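Side-chain contact in BvnE (Penicillium brevicompactum, PDB 6U9I), which probably catalyses the stereoselective semipinacol rearrangement that sets up the brevianamide skeleton in fungal biosynthesis: residues L101-E106 and G110-E115. Numbering follows the deposited sequence.
Sequences LASYAE and GLYENE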
loop_
_atom_site.group_PDB
_atom_site.type_symbol
_atom_site.label_atom_id
_atom_site.label_comp_id
_atom_site.label_asym_id
_atom_site.label_seq_id
_atom_site.Cartn_x
_atom_site.Cartn_y
_atom_site.Cartn_z
ATOM N N LEU A 101 4.526 -5.041 -3.873
ATOM C CA LEU A 101 5.043 -6.393 -4.051
ATOM C C LEU A 101 4.026 -7.302 -4.720
ATOM O O LEU A 101 2.815 -7.140 -4.558
ATOM C CB LEU A 101 5.426 -7.036 -2.707
ATOM C CG LEU A 101 6.459 -6.319 -1.837
ATOM C CD1 LEU A 101 6.675 -7.080 -0.522
ATOM C CD2 LEU A 101 7.786 -6.119 -2.567
ATOM N N ALA A 102 4.546 -8.296 -5.438
ATOM C CA ALA A 102 3.763 -9.403 -5.965
ATOM C C ALA A 102 4.250 -10.700 -5.336
ATOM O O ALA A 102 5.461 -10.912 -5.192
ATOM C CB ALA A 102 3.898 -9.500 -7.491
ATOM N N SER A 103 3.312 -11.565 -4.963
ATOM C CA SER A 103 3.653 -12.895 -4.480
ATOM C C SER A 103 3.206 -13.940 -5.493
ATOM O O SER A 103 2.244 -13.742 -6.240
ATOM C CB SER A 103 3.018 -13.183 -3.111
ATOM O OG SER A 103 1.607 -13.219 -3.215
ATOM N N TYR A 104 3.930 -15.053 -5.521
ATOM C CA TYR A 104 3.569 -16.197 -6.340
ATOM C C TYR A 104 3.856 -17.456 -5.543
ATOM O O TYR A 104 4.893 -17.553 -4.878
ATOM C CB TYR A 104 4.356 -16.203 -7.665
ATOM C CG TYR A 104 4.249 -17.494 -8.456
ATOM C CD1 TYR A 104 5.037 -18.601 -8.140
ATOM C CD2 TYR A 104 3.369 -17.606 -9.525
ATOM C CE1 TYR A 104 4.938 -19.785 -8.856
ATOM C CE2 TYR A 104 3.273 -18.783 -10.252
ATOM C CZ TYR A 104 4.061 -19.869 -9.912
ATOM O OH TYR A 104 3.969 -21.046 -10.629
ATOM N N ALA A 105 2.943 -18.419 -5.617
ATOM C CA ALA A 105 3.200 -19.726 -5.030
ATOM C C ALA A 105 2.282 -20.742 -5.691
ATOM O O ALA A 105 1.355 -20.389 -6.424
ATOM C CB ALA A 105 3.004 -19.717 -3.517
ATOM N N GLU A 106 2.559 -22.013 -5.422
ATOM C CA GLU A 106 1.799 -23.122 -5.981
ATOM C C GLU A 106 1.182 -23.888 -4.826
ATOM O O GLU A 106 1.893 -24.333 -3.917
ATOM C CB GLU A 106 2.697 -24.019 -6.843
ATOM C CG GLU A 106 3.093 -23.369 -8.167
ATOM C CD GLU A 106 4.368 -23.941 -8.780
ATOM O OE1 GLU A 106 4.833 -25.008 -8.326
ATOM O OE2 GLU A 106 4.910 -23.315 -9.721
ATOM N N GLY A 110 -4.193 -24.739 -6.860
ATOM C CA GLY A 110 -3.641 -24.057 -8.013
ATOM C C GLY A 110 -2.715 -22.923 -7.601
ATOM O O GLY A 110 -2.095 -22.962 -6.532
ATOM N N LEU A 111 -2.642 -21.908 -8.456
ATOM C CA LEU A 111 -1.719 -20.801 -8.245
ATOM C C LEU A 111 -2.217 -19.845 -7.170
ATOM O O LEU A 111 -3.419 -19.591 -7.041
ATOM C CB LEU A 111 -1.504 -20.033 -9.544
ATOM C CG LEU A 111 -0.831 -20.826 -10.659
ATOM C CD1 LEU A 111 -0.506 -19.921 -11.823
ATOM C CD2 LEU A 111 0.424 -21.500 -10.127
ATOM N N TYR A 112 -1.275 -19.313 -6.399
ATOM C CA TYR A 112 -1.517 -18.210 -5.476
ATOM C C TYR A 112 -0.752 -17.006 -6.007
ATOM O O TYR A 112 0.477 -17.055 -6.112
ATOM C CB TYR A 112 -1.056 -18.569 -4.066
ATOM C CG TYR A 112 -1.119 -17.415 -3.090
ATOM C CD1 TYR A 112 -2.316 -17.060 -2.484
ATOM C CD2 TYR A 112 0.021 -16.685 -2.771
ATOM C CE1 TYR A 112 -2.383 -16.009 -1.582
ATOM C CE2 TYR A 112 -0.033 -15.631 -1.873
ATOM C CZ TYR A 112 -1.239 -15.295 -1.287
ATOM O OH TYR A 112 -1.301 -14.247 -0.392
ATOM N N GLU A 113 -1.473 -15.948 -6.388
ATOM C CA GLU A 113 -0.845 -14.785 -7.035
ATOM C C GLU A 113 -1.441 -13.520 -6.424
ATOM O O GLU A 113 -2.448 -12.999 -6.916
ATOM C CB GLU A 113 -1.049 -14.817 -8.546
ATOM C CG GLU A 113 -0.460 -16.030 -9.237
ATOM C CD GLU A 113 -0.934 -16.143 -10.669
ATOM O OE1 GLU A 113 -2.140 -16.411 -10.882
ATOM O OE2 GLU A 113 -0.105 -15.936 -11.576
ATOM N N ASN A 114 -0.810 -13.016 -5.369
ATOM C CA ASN A 114 -1.345 -11.877 -4.636
ATOM C C ASN A 114 -0.481 -10.644 -4.875
ATOM O O ASN A 114 0.570 -10.692 -5.525
ATOM C CB ASN A 114 -1.448 -12.195 -3.136
ATOM C CG ASN A 114 -2.668 -11.552 -2.463
ATOM O OD1 ASN A 114 -3.168 -10.518 -2.900
ATOM N ND2 ASN A 114 -3.140 -12.166 -1.381
ATOM N N GLU A 115 -0.958 -9.522 -4.342
ATOM C CA GLU A 115 -0.340 -8.216 -4.524
ATOM C C GLU A 115 -0.483 -7.443 -3.224
ATOM O O GLU A 115 -1.542 -7.492 -2.588
ATOM C CB GLU A 115 -1.002 -7.448 -5.679
ATOM C CG GLU A 115 -0.420 -6.061 -5.945
ATOM C CD GLU A 115 -1.179 -5.309 -7.029
ATOM O OE1 GLU A 115 -1.036 -4.066 -7.120
ATOM O OE2 GLU A 115 -1.922 -5.963 -7.801
#
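The ring of Y104 meets L111 and E113 of the neighbouring strand obliquely. L111 CD2 lies 3.9 Å from Y104 CE2, and E113 CG comes up near Y104 CD2. The carboxylate of E113 is turned 81° from the ring, although the two side chains run side by side in the same direction. At the ring edge, in plane, sits E106 OE2. E106 OE2 accepts a 2.6 Å bond from Y104 OH on its anti lone pair. E106 CG also packs alongside L111 CD2, at 3.8 Å. N77 holds the other oxygen, E106 OE1, so both oxygens of the carboxylate are bonded.

The Y112 ring belongs to the other face of the sheet, with S103 and A105. CG is anti to the backbone N (chi1 173°), and the ring leans forward along its own strand, toward N114, and beside S103 of the partner strand. S103 OG approaches it obliquely, 3.2 Å from Y112 CE2. N114 ND2 donates to Y112 OH in its own amide plane, at 2.9 Å. Y116 OH bonds both Y112 OH and S103 OG, and F144 of helix 138-150 stacks edge-to-face on the Y112 ring.

S103 OG also accepts from N114 N at 3.2 Å, while the bond from N114 N to S103 O is weak. The return bond, S103 N to N114 O, is nearly straight at 167°. A105 and Y112 form an antiparallel hydrogen-bonded pair, with bonds in both directions.

E115 OE1 bonds H100, while OE2 reaches R52 N of the second subunit. Helix 138-150 packs on Y112 and N114, while L101 of the same face meets helix 14-31. Strands 96-107 and 110-122 form an antiparallel beta hairpin in the curved mixed sheet.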